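PDB 3RN4: superoxide dismutase [Mn], mitochondrial, which catalyses the dismutation of superoxide radicals into hydrogen peroxide and oxygen at a single metal ion in each subunit, protecting mitochondria from oxidative damage. Local coordinates for residues Phe86-Leu91 and Gln162-Gly167; Lys113-Gln118 and Gly152-Val157; Ala142-Asn147 and Pro171-Asp176. All coordinates share one frame; numbering follows the deposited sequence.

Interaction 1. Residues Phe86-Leu91 and Gln162-Gly167; sequences FTNHCL and QDTVTG. With FE (Fe (III) ion), chain B.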
ATOM      1  N   PHE A  86     -14.008 -11.812   7.806  1.00 10.83           N
ATOM      2  CA  PHE A  86     -15.315 -12.403   8.002  1.00 11.81           C
ATOM      3  C   PHE A  86     -15.925 -12.747   6.636  1.00 12.24           C
ATOM      4  O   PHE A  86     -16.330 -13.875   6.370  1.00 12.74           O
ATOM      5  CB  PHE A  86     -16.220 -11.421   8.772  1.00 12.18           C
ATOM      6  CG  PHE A  86     -17.680 -11.806   8.734  1.00 15.20           C
ATOM      7  CD1 PHE A  86     -18.111 -12.982   9.343  1.00 17.14           C
ATOM      8  CD2 PHE A  86     -18.598 -11.017   8.061  1.00 18.77           C
ATOM      9  CE1 PHE A  86     -19.443 -13.366   9.298  1.00 19.34           C
ATOM     10  CE2 PHE A  86     -19.938 -11.385   8.015  1.00 18.58           C
ATOM     11  CZ  PHE A  86     -20.357 -12.562   8.630  1.00 18.14           C
ATOM     12  N   THR A  87     -15.956 -11.773   5.751  1.00 12.98           N
ATOM     13  CA  THR A  87     -16.677 -11.970   4.502  1.00 14.45           C
ATOM     14  C   THR A  87     -15.931 -12.935   3.578  1.00 13.24           C
ATOM     15  O   THR A  87     -16.544 -13.767   2.933  1.00 12.40           O
ATOM     16  CB  THR A  87     -17.000 -10.634   3.833  1.00 15.10           C
ATOM     17  OG1 THR A  87     -15.792  -9.966   3.497  1.00 18.93           O
ATOM     18  CG2 THR A  87     -17.744  -9.746   4.795  1.00 18.68           C
ATOM     19  N   ASN A  88     -14.598 -12.847   3.527  1.00 11.92           N
ATOM     20  CA  ASN A  88     -13.844 -13.716   2.633  1.00 11.02           C
ATOM     21  C   ASN A  88     -14.003 -15.171   2.986  1.00 10.20           C
ATOM     22  O   ASN A  88     -14.159 -16.015   2.111  1.00 10.12           O
ATOM     23  CB  ASN A  88     -12.339 -13.342   2.621  1.00 10.16           C
ATOM     24  CG  ASN A  88     -12.060 -12.094   1.826  1.00 13.00           C
ATOM     25  OD1 ASN A  88     -12.885 -11.662   1.000  1.00 11.91           O
ATOM     26  ND2 ASN A  88     -10.880 -11.486   2.064  1.00 12.06           N
ATOM     27  N   HIS A  89     -13.952 -15.495   4.279  1.00 10.46           N
ATOM     28  CA  HIS A  89     -14.067 -16.908   4.626  1.00 10.59           C
ATOM     29  C   HIS A  89     -15.507 -17.409   4.419  1.00 10.77           C
ATOM     30  O   HIS A  89     -15.730 -18.577   4.109  1.00 10.43           O
ATOM     31  CB  HIS A  89     -13.562 -17.163   6.045  1.00 11.04           C
ATOM     32  CG  HIS A  89     -12.077 -16.971   6.173  1.00 10.04           C
ATOM     33  ND1 HIS A  89     -11.512 -15.742   6.404  1.00 11.17           N
ATOM     34  CD2 HIS A  89     -11.052 -17.851   6.082  1.00 10.96           C
ATOM     35  CE1 HIS A  89     -10.193 -15.863   6.436  1.00 10.03           C
ATOM     36  NE2 HIS A  89      -9.888 -17.135   6.244  1.00 10.51           N
ATOM     37  N   CYS A  90     -16.475 -16.526   4.597  1.00 12.09           N
ATOM     38  CA  CYS A  90     -17.868 -16.919   4.269  1.00 11.45           C
ATOM     39  C   CYS A  90     -17.986 -17.277   2.801  1.00 11.66           C
ATOM     40  O   CYS A  90     -18.594 -18.292   2.443  1.00 10.71           O
ATOM     41  CB  CYS A  90     -18.851 -15.812   4.590  1.00 11.98           C
ATOM     42  SG  CYS A  90     -19.240 -15.646   6.346  1.00 14.99           S
ATOM     43  N   LEU A  91     -17.400 -16.451   1.939  1.00 11.77           N
ATOM     44  CA  LEU A  91     -17.377 -16.772   0.504  1.00 11.95           C
ATOM     45  C   LEU A  91     -16.688 -18.103   0.272  1.00 11.51           C
ATOM     46  O   LEU A  91     -17.176 -18.964  -0.475  1.00 11.65           O
ATOM     47  CB  LEU A  91     -16.663 -15.667  -0.308  1.00 11.77           C
ATOM     48  CG  LEU A  91     -17.397 -14.341  -0.464  1.00 13.97           C
ATOM     49  CD1 LEU A  91     -16.471 -13.218  -0.955  1.00 14.46           C
ATOM     50  CD2 LEU A  91     -18.606 -14.534  -1.417  1.00 15.05           C
ATOM     51  N   GLN A 162      -6.605  -9.362   4.268  1.00  9.17           N
ATOM     52  CA  GLN A 162      -8.056  -9.660   4.131  1.00  9.71           C
ATOM     53  C   GLN A 162      -8.754  -8.606   3.310  1.00 10.39           C
ATOM     54  O   GLN A 162      -9.970  -8.382   3.447  1.00 11.19           O
ATOM     55  CB  GLN A 162      -8.765  -9.830   5.495  1.00 10.11           C
ATOM     56  CG  GLN A 162      -8.262 -11.033   6.335  1.00 10.97           C
ATOM     57  CD  GLN A 162      -8.402 -12.369   5.651  1.00 12.70           C
ATOM     58  OE1 GLN A 162      -9.118 -12.516   4.654  1.00 11.78           O
ATOM     59  NE2 GLN A 162      -7.742 -13.371   6.203  1.00 10.76           N
ATOM     60  N   ASP A 163      -8.018  -7.953   2.422  1.00 10.44           N
ATOM     61  CA  ASP A 163      -8.665  -7.047   1.490  1.00 10.73           C
ATOM     62  C   ASP A 163      -9.637  -7.882   0.650  1.00 11.60           C
ATOM     63  O   ASP A 163      -9.443  -9.078   0.453  1.00 10.76           O
ATOM     64  CB  ASP A 163      -7.630  -6.366   0.586  1.00 11.48           C
ATOM     65  CG  ASP A 163      -6.756  -5.354   1.340  1.00 12.86           C
ATOM     66  OD1 ASP A 163      -6.989  -5.128   2.539  1.00 16.65           O
ATOM     67  OD2 ASP A 163      -5.832  -4.784   0.724  1.00 12.95           O
ATOM     68  N   THR A 164     -10.680  -7.244   0.137  1.00 13.13           N
ATOM     69  CA  THR A 164     -11.673  -7.998  -0.620  1.00 14.63           C
ATOM     70  C   THR A 164     -12.089  -7.277  -1.897  1.00 15.19           C
ATOM     71  O   THR A 164     -11.631  -6.157  -2.154  1.00 14.62           O
ATOM     72  CB  THR A 164     -12.897  -8.293   0.265  1.00 15.83           C
ATOM     73  OG1 THR A 164     -13.658  -9.352  -0.330  1.00 17.90           O
ATOM     74  CG2 THR A 164     -13.728  -7.038   0.440  1.00 16.36           C
ATOM     75  N   VAL A 165     -12.905  -7.940  -2.718  1.00 16.18           N
ATOM     76  CA  VAL A 165     -13.514  -7.272  -3.868  1.00 18.41           C
ATOM     77  C   VAL A 165     -14.875  -6.676  -3.486  1.00 19.38           C
ATOM     78  O   VAL A 165     -15.716  -7.343  -2.884  1.00 20.79           O
ATOM     79  CB  VAL A 165     -13.680  -8.220  -5.069  1.00 18.03           C
ATOM     80  CG1 VAL A 165     -12.315  -8.580  -5.636  1.00 18.89           C
ATOM     81  CG2 VAL A 165     -14.437  -9.471  -4.662  1.00 18.55           C
ATOM     82  N   THR A 166     -15.085  -5.415  -3.831  1.00 20.98           N
ATOM     83  CA  THR A 166     -16.338  -4.752  -3.494  1.00 22.35           C
ATOM     84  C   THR A 166     -16.953  -4.062  -4.720  1.00 23.18           C
ATOM     85  O   THR A 166     -16.377  -4.093  -5.816  1.00 23.42           O
ATOM     86  CB  THR A 166     -16.119  -3.715  -2.396  1.00 22.65           C
ATOM     87  OG1 THR A 166     -15.288  -2.663  -2.903  1.00 23.38           O
ATOM     88  CG2 THR A 166     -15.407  -4.350  -1.196  1.00 22.95           C
ATOM     89  N   GLY A 167     -18.115  -3.437  -4.524  1.00 23.26           N
ATOM     90  CA  GLY A 167     -18.733  -2.630  -5.587  1.00 24.05           C
ATOM     91  C   GLY A 167     -18.998  -3.460  -6.829  1.00 22.84           C
ATOM     92  O   GLY A 167     -19.649  -4.515  -6.736  1.00 23.83           O
TER
HETATM   93 FE    FE B 216      -8.002 -18.041   5.756  1.00  9.98          FE
HETATM   94  O   HOH W   1      -7.230 -16.127   5.225  1.00 10.13           O
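N88, on the helix 66-94, meets the loop that carries Q162, D163 and T164, and its side-chain amide makes three hydrogen bonds to them. Both hydrogens of ND2 are spent. One goes to OE1 of Q162 (3.3 Å, nearly straight at 166°), the other to the backbone O of D163 (3.2 Å). Both acceptors lie close to the plane of the N88 amide, so each N-H points at its partner, although the amide approaches the D163 carbonyl from above that carbonyl's plane. At the other end, OD1 of N88 accepts from OG1 of T164 at 2.8 Å, on a lone pair. The T164 hydroxyl faces the helix because OG1 lies anti to its own backbone N (chi1 -163°). Asparagine suits this place because it offers two donors and an acceptor on one short, rigid group.

The acceptors are shared. OE1 of Q162 also receives W141 NE1, and the carbonyl of D163 also receives T159 OG1. With OE1 held from two directions, the Q162 amide is fixed in rotation, and NE2 is left to donate to the water (3.0 Å) that binds the iron at 2.1 Å. NE2 also sits 3.5 Å from CE1 of H89, at the edge of the imidazole and near its plane. H89 uses both nitrogens: NE2 binds the iron at 2.1 Å, while ND1 is hydrogen-bonded to the G85 carbonyl one helical turn back, which sets the ring's rotation. N88 thus supports Q162, the second-shell residue that holds the metal's solvent ligand, from one layer further out. A glutamine supplied by the C-terminal domain and bonded to the coordinated solvent is a hallmark of the manganese superoxide dismutase active site.

Interaction 2. Residues Lys113-Gln118 and Gly152-Val157; sequences KAIDEQ and GKLDVV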
ATOM      1  N   LYS A 113     -20.581 -20.418 -20.291  1.00 14.40           N
ATOM      2  CA  LYS A 113     -20.430 -19.828 -21.622  1.00 15.06           C
ATOM      3  C   LYS A 113     -19.375 -18.720 -21.608  1.00 14.39           C
ATOM      4  O   LYS A 113     -18.537 -18.651 -22.508  1.00 15.01           O
ATOM      5  CB  LYS A 113     -21.761 -19.248 -22.125  1.00 15.32           C
ATOM      6  CG  LYS A 113     -22.805 -20.322 -22.449  1.00 19.51           C
ATOM      7  CD  LYS A 113     -24.123 -19.687 -22.912  1.00 24.70           C
ATOM      8  CE  LYS A 113     -25.194 -20.748 -23.187  1.00 26.93           C
ATOM      9  NZ  LYS A 113     -25.448 -21.622 -22.003  1.00 28.83           N
ATOM     10  N   ALA A 114     -19.448 -17.844 -20.614  1.00 13.64           N
ATOM     11  CA  ALA A 114     -18.478 -16.752 -20.495  1.00 12.96           C
ATOM     12  C   ALA A 114     -17.067 -17.283 -20.327  1.00 13.46           C
ATOM     13  O   ALA A 114     -16.116 -16.732 -20.907  1.00 13.00           O
ATOM     14  CB  ALA A 114     -18.858 -15.792 -19.349  1.00 12.83           C
ATOM     15  N   ILE A 115     -16.894 -18.346 -19.542  1.00 12.29           N
ATOM     16  CA  ILE A 115     -15.547 -18.906 -19.352  1.00 12.94           C
ATOM     17  C   ILE A 115     -14.975 -19.405 -20.660  1.00 13.69           C
ATOM     18  O   ILE A 115     -13.806 -19.157 -20.982  1.00 13.94           O
ATOM     19  CB  ILE A 115     -15.536 -20.045 -18.305  1.00 12.35           C
ATOM     20  CG1 ILE A 115     -15.891 -19.487 -16.934  1.00 12.48           C
ATOM     21  CG2 ILE A 115     -14.182 -20.818 -18.322  1.00 13.31           C
ATOM     22  CD1 ILE A 115     -16.211 -20.560 -15.915  1.00 12.36           C
ATOM     23  N   ASP A 116     -15.781 -20.127 -21.430  1.00 14.10           N
ATOM     24  CA  ASP A 116     -15.263 -20.676 -22.675  1.00 16.68           C
ATOM     25  C   ASP A 116     -14.922 -19.558 -23.672  1.00 16.38           C
ATOM     26  O   ASP A 116     -13.872 -19.604 -24.325  1.00 16.61           O
ATOM     27  CB  ASP A 116     -16.246 -21.675 -23.283  1.00 16.93           C
ATOM     28  CG  ASP A 116     -16.175 -23.054 -22.610  1.00 21.67           C
ATOM     29  OD1 ASP A 116     -15.270 -23.308 -21.776  1.00 24.31           O
ATOM     30  OD2 ASP A 116     -17.047 -23.898 -22.922  1.00 25.15           O
ATOM     31  N   GLU A 117     -15.796 -18.561 -23.768  1.00 15.27           N
ATOM     32  CA  GLU A 117     -15.609 -17.433 -24.692  1.00 15.61           C
ATOM     33  C   GLU A 117     -14.380 -16.589 -24.331  1.00 15.54           C
ATOM     34  O   GLU A 117     -13.642 -16.138 -25.214  1.00 14.93           O
ATOM     35  CB  GLU A 117     -16.850 -16.539 -24.693  1.00 15.63           C
ATOM     36  CG  GLU A 117     -16.832 -15.401 -25.740  0.60 16.52           C
ATOM     37  CD  GLU A 117     -16.204 -14.114 -25.237  0.60 18.66           C
ATOM     38  OE1 GLU A 117     -16.424 -13.746 -24.062  0.60 20.24           O
ATOM     39  OE2 GLU A 117     -15.509 -13.452 -26.027  0.60 19.22           O
ATOM     40  N   GLN A 118     -14.167 -16.366 -23.032  1.00 14.82           N
ATOM     41  CA  GLN A 118     -13.067 -15.485 -22.582  1.00 14.67           C
ATOM     42  C   GLN A 118     -11.748 -16.185 -22.417  1.00 15.06           C
ATOM     43  O   GLN A 118     -10.710 -15.637 -22.802  1.00 15.32           O
ATOM     44  CB  GLN A 118     -13.421 -14.806 -21.264  1.00 14.08           C
ATOM     45  CG  GLN A 118     -14.519 -13.780 -21.402  1.00 13.66           C
ATOM     46  CD  GLN A 118     -14.680 -12.937 -20.159  1.00 12.78           C
ATOM     47  OE1 GLN A 118     -15.755 -12.907 -19.550  1.00 11.82           O
ATOM     48  NE2 GLN A 118     -13.614 -12.219 -19.786  1.00 10.44           N
ATOM     49  N   GLY A 152     -20.084  -7.092 -17.656  1.00 13.69           N
ATOM     50  CA  GLY A 152     -20.164  -8.373 -16.965  1.00 12.93           C
ATOM     51  C   GLY A 152     -19.073  -9.372 -17.317  1.00 11.68           C
ATOM     52  O   GLY A 152     -19.310 -10.576 -17.288  1.00 12.03           O
ATOM     53  N   LYS A 153     -17.869  -8.884 -17.638  1.00 11.05           N
ATOM     54  CA  LYS A 153     -16.806  -9.756 -18.067  1.00 10.01           C
ATOM     55  C   LYS A 153     -16.075 -10.387 -16.885  1.00  9.93           C
ATOM     56  O   LYS A 153     -15.916  -9.756 -15.820  1.00 10.45           O
ATOM     57  CB  LYS A 153     -15.794  -9.027 -18.960  1.00 10.58           C
ATOM     58  CG  LYS A 153     -16.434  -8.306 -20.129  1.00  9.87           C
ATOM     59  CD  LYS A 153     -17.406  -9.220 -20.905  1.00 13.47           C
ATOM     60  CE  LYS A 153     -17.875  -8.510 -22.205  1.00 15.67           C
ATOM     61  NZ  LYS A 153     -18.745  -9.405 -23.063  1.00 18.84           N
ATOM     62  N   LEU A 154     -15.636 -11.616 -17.089  1.00  9.12           N
ATOM     63  CA  LEU A 154     -14.901 -12.361 -16.060  1.00  9.18           C
ATOM     64  C   LEU A 154     -13.483 -11.817 -15.955  1.00  8.96           C
ATOM     65  O   LEU A 154     -12.905 -11.393 -16.959  1.00  9.83           O
ATOM     66  CB  LEU A 154     -14.806 -13.835 -16.459  1.00  9.43           C
ATOM     67  CG  LEU A 154     -16.151 -14.589 -16.457  1.00  9.78           C
ATOM     68  CD1 LEU A 154     -15.941 -15.987 -17.019  1.00 11.67           C
ATOM     69  CD2 LEU A 154     -16.752 -14.659 -15.035  1.00 12.29           C
ATOM     70  N   ASP A 155     -12.913 -11.855 -14.760  1.00  9.19           N
ATOM     71  CA  ASP A 155     -11.473 -11.633 -14.625  1.00 10.18           C
ATOM     72  C   ASP A 155     -11.012 -12.382 -13.386  1.00 10.24           C
ATOM     73  O   ASP A 155     -11.830 -12.966 -12.665  1.00 10.01           O
ATOM     74  CB  ASP A 155     -11.215 -10.132 -14.484  1.00 10.19           C
ATOM     75  CG  ASP A 155      -9.766  -9.748 -14.739  1.00 11.30           C
ATOM     76  OD1 ASP A 155      -8.932 -10.589 -15.124  1.00 13.58           O
ATOM     77  OD2 ASP A 155      -9.450  -8.558 -14.575  1.00 16.12           O
ATOM     78  N   VAL A 156      -9.710 -12.355 -13.121  1.00  9.89           N
ATOM     79  CA  VAL A 156      -9.199 -12.921 -11.884  1.00 10.15           C
ATOM     80  C   VAL A 156      -8.354 -11.857 -11.210  1.00 11.33           C
ATOM     81  O   VAL A 156      -7.485 -11.253 -11.845  1.00 12.69           O
ATOM     82  CB  VAL A 156      -8.326 -14.135 -12.117  1.00  9.55           C
ATOM     83  CG1 VAL A 156      -7.930 -14.753 -10.770  1.00 11.06           C
ATOM     84  CG2 VAL A 156      -9.052 -15.159 -13.017  1.00  9.68           C
ATOM     85  N   VAL A 157      -8.618 -11.609  -9.945  1.00 11.53           N
ATOM     86  CA  VAL A 157      -7.879 -10.552  -9.261  1.00 13.11           C
ATOM     87  C   VAL A 157      -7.231 -11.087  -8.000  1.00 12.08           C
ATOM     88  O   VAL A 157      -7.697 -12.063  -7.422  1.00 12.90           O
ATOM     89  CB  VAL A 157      -8.765  -9.394  -8.912  1.00 13.49           C
ATOM     90  CG1 VAL A 157      -9.337  -8.729 -10.193  1.00 15.77           C
ATOM     91  CG2 VAL A 157      -9.882  -9.824  -7.984  1.00 15.72           C
TER
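A helix packed against an outer strand of the three-stranded antiparallel sheet brings Q118 and A114 of helix 109-119 onto L154 of strand 153-160. The axes of the two short segments come within 8.8 Å and cross at -72°, so the contact is concentrated around L154.

Q118 reads the backbone of that residue twice. Its OE1 accepts from N of L154 at 2.8 Å, nearly straight and on a lone pair, while its NE2 donates to O of L154 at 3.0 Å. The second bond is more bent, at 142°, and its acceptor is tilted out of the amide plane. Glutamine suits the place because its primary amide, like a peptide of a neighbouring strand, presents both an acceptor and a donor. The chain reaches the strand because it is extended beyond CG (chi2 -169°), and its amide end passes beside CB of K153.

Beneath this polar pair the contact is apolar. The leucine's CD1 lies 3.5 Å from CG1 of I115 and 3.7 Å from CB of A114. The small alanine lets the helix approach the strand, and L111 and F119 of the same helix also touch the leucine.

The polar groups extend into a neighbouring subunit. NE2 of Q118 has a further partner in the N150 carbonyl of the third subunit, and O of L154 also receives the side-chain amide of that N150. K153 forms a salt bridge with E117 of the third subunit, and the E117 here returns one to K153 there. Fixing a helix to the sheet while facing another copy of the same elements, the arrangement belongs to the mixed alpha/beta C-terminal domain of iron/manganese superoxide dismutases and to a subunit interface of this tetramer.

Interaction 3. Residues Ala142-Asn147 and Pro171-Asp176; sequences AFIVKN and PLVAID. With FE (Fe (III) ion), chain B.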
ATOM      1  N   ALA A 142      -7.012 -15.063  -4.147  1.00  8.29           N
ATOM      2  CA  ALA A 142      -7.381 -14.762  -5.547  1.00  8.21           C
ATOM      3  C   ALA A 142      -8.893 -14.917  -5.667  1.00  8.45           C
ATOM      4  O   ALA A 142      -9.494 -15.802  -5.035  1.00  8.90           O
ATOM      5  CB  ALA A 142      -6.680 -15.660  -6.536  1.00  8.53           C
ATOM      6  N   PHE A 143      -9.494 -14.051  -6.463  1.00  8.57           N
ATOM      7  CA  PHE A 143     -10.929 -14.130  -6.719  1.00  8.61           C
ATOM      8  C   PHE A 143     -11.186 -14.172  -8.204  1.00  9.09           C
ATOM      9  O   PHE A 143     -10.683 -13.341  -8.957  1.00 10.04           O
ATOM     10  CB  PHE A 143     -11.640 -12.910  -6.210  1.00  8.11           C
ATOM     11  CG  PHE A 143     -11.557 -12.694  -4.715  1.00  9.96           C
ATOM     12  CD1 PHE A 143     -12.541 -13.211  -3.866  1.00 11.91           C
ATOM     13  CD2 PHE A 143     -10.535 -11.908  -4.178  1.00 11.82           C
ATOM     14  CE1 PHE A 143     -12.487 -12.970  -2.469  1.00 12.15           C
ATOM     15  CE2 PHE A 143     -10.479 -11.656  -2.808  1.00 11.99           C
ATOM     16  CZ  PHE A 143     -11.452 -12.212  -1.949  1.00 12.19           C
ATOM     17  N   ILE A 144     -11.992 -15.134  -8.625  1.00  9.43           N
ATOM     18  CA  ILE A 144     -12.571 -15.073  -9.954  1.00  9.34           C
ATOM     19  C   ILE A 144     -13.802 -14.172  -9.824  1.00  9.36           C
ATOM     20  O   ILE A 144     -14.674 -14.412  -8.982  1.00 10.68           O
ATOM     21  CB  ILE A 144     -12.955 -16.476 -10.472  1.00  8.72           C
ATOM     22  CG1 ILE A 144     -11.730 -17.399 -10.492  1.00  8.96           C
ATOM     23  CG2 ILE A 144     -13.626 -16.351 -11.858  1.00  9.32           C
ATOM     24  CD1 ILE A 144     -12.030 -18.852 -10.964  1.00  6.26           C
ATOM     25  N   VAL A 145     -13.867 -13.117 -10.637  1.00  9.32           N
ATOM     26  CA  VAL A 145     -14.906 -12.126 -10.503  1.00  9.62           C
ATOM     27  C   VAL A 145     -15.699 -11.892 -11.791  1.00  9.92           C
ATOM     28  O   VAL A 145     -15.228 -12.193 -12.898  1.00 10.33           O
ATOM     29  CB  VAL A 145     -14.335 -10.762 -10.060  1.00  9.99           C
ATOM     30  CG1 VAL A 145     -13.645 -10.900  -8.667  1.00  8.38           C
ATOM     31  CG2 VAL A 145     -13.360 -10.219 -11.153  1.00 10.40           C
ATOM     32  N   LYS A 146     -16.892 -11.331 -11.606  1.00 10.48           N
ATOM     33  CA  LYS A 146     -17.679 -10.779 -12.717  1.00 11.60           C
ATOM     34  C   LYS A 146     -17.677  -9.266 -12.553  1.00 11.41           C
ATOM     35  O   LYS A 146     -18.103  -8.738 -11.527  1.00 11.77           O
ATOM     36  CB  LYS A 146     -19.113 -11.292 -12.672  1.00 11.87           C
ATOM     37  CG  LYS A 146     -19.975 -10.779 -13.858  1.00 11.98           C
ATOM     38  CD  LYS A 146     -21.450 -11.216 -13.673  1.00 13.31           C
ATOM     39  CE  LYS A 146     -22.273 -11.047 -14.962  1.00 13.61           C
ATOM     40  NZ  LYS A 146     -23.698 -11.550 -14.742  1.00 13.53           N
ATOM     41  N   ASN A 147     -17.157  -8.559 -13.547  1.00 11.60           N
ATOM     42  CA  ASN A 147     -17.100  -7.109 -13.485  1.00 11.74           C
ATOM     43  C   ASN A 147     -18.342  -6.461 -14.100  1.00 12.89           C
ATOM     44  O   ASN A 147     -18.549  -6.502 -15.320  1.00 11.56           O
ATOM     45  CB  ASN A 147     -15.834  -6.624 -14.192  1.00 12.27           C
ATOM     46  CG  ASN A 147     -15.646  -5.138 -14.084  1.00 13.18           C
ATOM     47  OD1 ASN A 147     -16.539  -4.411 -13.652  1.00 14.21           O
ATOM     48  ND2 ASN A 147     -14.477  -4.668 -14.509  1.00 14.41           N
ATOM     49  N   PRO A 171     -17.702 -11.265  -6.480  1.00 11.42           N
ATOM     50  CA  PRO A 171     -16.865 -12.463  -6.349  1.00 11.60           C
ATOM     51  C   PRO A 171     -17.612 -13.746  -6.736  1.00 11.64           C
ATOM     52  O   PRO A 171     -18.720 -13.963  -6.257  1.00 12.37           O
ATOM     53  CB  PRO A 171     -16.518 -12.500  -4.852  1.00 12.01           C
ATOM     54  CG  PRO A 171     -17.604 -11.728  -4.177  1.00 11.28           C
ATOM     55  CD  PRO A 171     -18.097 -10.682  -5.186  1.00 11.73           C
ATOM     56  N   LEU A 172     -17.008 -14.568  -7.580  1.00 11.03           N
ATOM     57  CA  LEU A 172     -17.610 -15.845  -8.001  1.00 11.08           C
ATOM     58  C   LEU A 172     -16.939 -17.011  -7.319  1.00 10.76           C
ATOM     59  O   LEU A 172     -17.625 -17.906  -6.835  1.00  9.93           O
ATOM     60  CB  LEU A 172     -17.503 -16.041  -9.500  1.00 10.44           C
ATOM     61  CG  LEU A 172     -17.947 -14.839 -10.320  1.00 10.71           C
ATOM     62  CD1 LEU A 172     -17.709 -15.156 -11.809  1.00 10.45           C
ATOM     63  CD2 LEU A 172     -19.432 -14.423 -10.045  1.00 12.50           C
ATOM     64  N   VAL A 173     -15.608 -17.032  -7.321  1.00  9.84           N
ATOM     65  CA  VAL A 173     -14.867 -18.059  -6.573  1.00  9.24           C
ATOM     66  C   VAL A 173     -13.789 -17.359  -5.775  1.00  9.78           C
ATOM     67  O   VAL A 173     -13.006 -16.588  -6.364  1.00  8.99           O
ATOM     68  CB  VAL A 173     -14.165 -19.060  -7.494  1.00  9.61           C
ATOM     69  CG1 VAL A 173     -13.279 -20.012  -6.667  1.00 10.30           C
ATOM     70  CG2 VAL A 173     -15.202 -19.876  -8.327  1.00  9.31           C
ATOM     71  N   ALA A 174     -13.750 -17.603  -4.464  1.00  9.10           N
ATOM     72  CA  ALA A 174     -12.645 -17.092  -3.621  1.00  9.93           C
ATOM     73  C   ALA A 174     -11.704 -18.232  -3.262  1.00 10.16           C
ATOM     74  O   ALA A 174     -12.157 -19.326  -2.900  1.00 10.11           O
ATOM     75  CB  ALA A 174     -13.211 -16.424  -2.319  1.00  9.26           C
ATOM     76  N   ILE A 175     -10.386 -18.007  -3.380  1.00  9.55           N
ATOM     77  CA  ILE A 175      -9.416 -19.027  -2.993  1.00  9.05           C
ATOM     78  C   ILE A 175      -8.427 -18.405  -2.019  1.00  9.33           C
ATOM     79  O   ILE A 175      -7.772 -17.409  -2.347  1.00  8.59           O
ATOM     80  CB  ILE A 175      -8.620 -19.602  -4.187  1.00  9.05           C
ATOM     81  CG1 ILE A 175      -9.554 -20.157  -5.291  1.00 10.76           C
ATOM     82  CG2 ILE A 175      -7.636 -20.670  -3.696  1.00  9.07           C
ATOM     83  CD1 ILE A 175     -10.334 -21.371  -4.869  1.00  9.93           C
ATOM     84  N   ASP A 176      -8.326 -18.999  -0.825  1.00  9.14           N
ATOM     85  CA  ASP A 176      -7.490 -18.465   0.257  1.00  9.66           C
ATOM     86  C   ASP A 176      -6.040 -18.853   0.010  1.00  9.23           C
ATOM     87  O   ASP A 176      -5.733 -20.026  -0.146  1.00 10.42           O
ATOM     88  CB  ASP A 176      -8.005 -19.049   1.596  1.00  9.38           C
ATOM     89  CG  ASP A 176      -7.456 -18.354   2.806  1.00 11.10           C
ATOM     90  OD1 ASP A 176      -7.931 -18.699   3.924  1.00  9.33           O
ATOM     91  OD2 ASP A 176      -6.580 -17.470   2.663  1.00  9.41           O
TER
HETATM   92 FE    FE B 216      -8.002 -18.041   5.756  1.00  9.98          FE
HETATM   93  O   HOH W   1      -7.230 -16.127   5.225  1.00 10.13           O
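With CG beside its backbone N (chi1 -63°) and the ring turned across the chain (chi2 -92°), F143 brings CE1 to 3.5 Å from CB of A174 and lays CD1 near CB of P171. The ring meets both obliquely. Alanine's lone methyl leaves room for it, and N88 and L91 of helix 66-94 lie against the same face of the sheet. On the other face I144 and V173 stand side by side, pointing the same way, with CD1 of I144 4.1 Å from CB of V173. Helices 122-134 and 203-212 cover this branched pair.

The strands run antiparallel. A142 and I175 form a hydrogen-bonded pair, with I175 N to A142 O at 2.9 Å and A142 N to I175 O at 3.1 Å; I144 N continues the pattern to V173 O. There the regular register breaks in a classic beta bulge: L172 and V173 both face I144, whose O takes L172 N at 2.7 Å and V173 N at 3.2 Å. Two donors thus grip one buried carbonyl. L172, in the bulge, points toward the opposite strand, where its CB lies 3.3 Å from that same oxygen and its CD2 reaches CB of K146. Leucine fills the spot with apolar bulk, and F210 and L154 also pack on it.

Beyond I175 the strand delivers D176 to the metal. Its OD1 binds the iron at 1.9 Å, alongside H34, H89 and H180, while OD2 is held by the backbone N of W178 and receives a weak hydrogen bond from the iron-bound water.

How the interactions relate
Followed from the N terminus, the chain passes through 86-91 near the end of helix 66-94, and interaction 1 closes the longest loop when 162-167 returns to it. This joins the alpha-hairpin domain to the C-terminal domain. Interaction 2, between 113-118 and 152-157, is nested inside that loop and attaches helix 109-119 to the sheet. Interaction 3 starts inside both loops at 142-147 and ends beyond them at 171-176, so it crosses each. Strand 140-147 lies between the other two strands, linking interactions 2 and 3 through backbone pairing. Interactions 1 and 3 meet at the iron, where H89 and D176 are both ligands, with interaction 2 farther out.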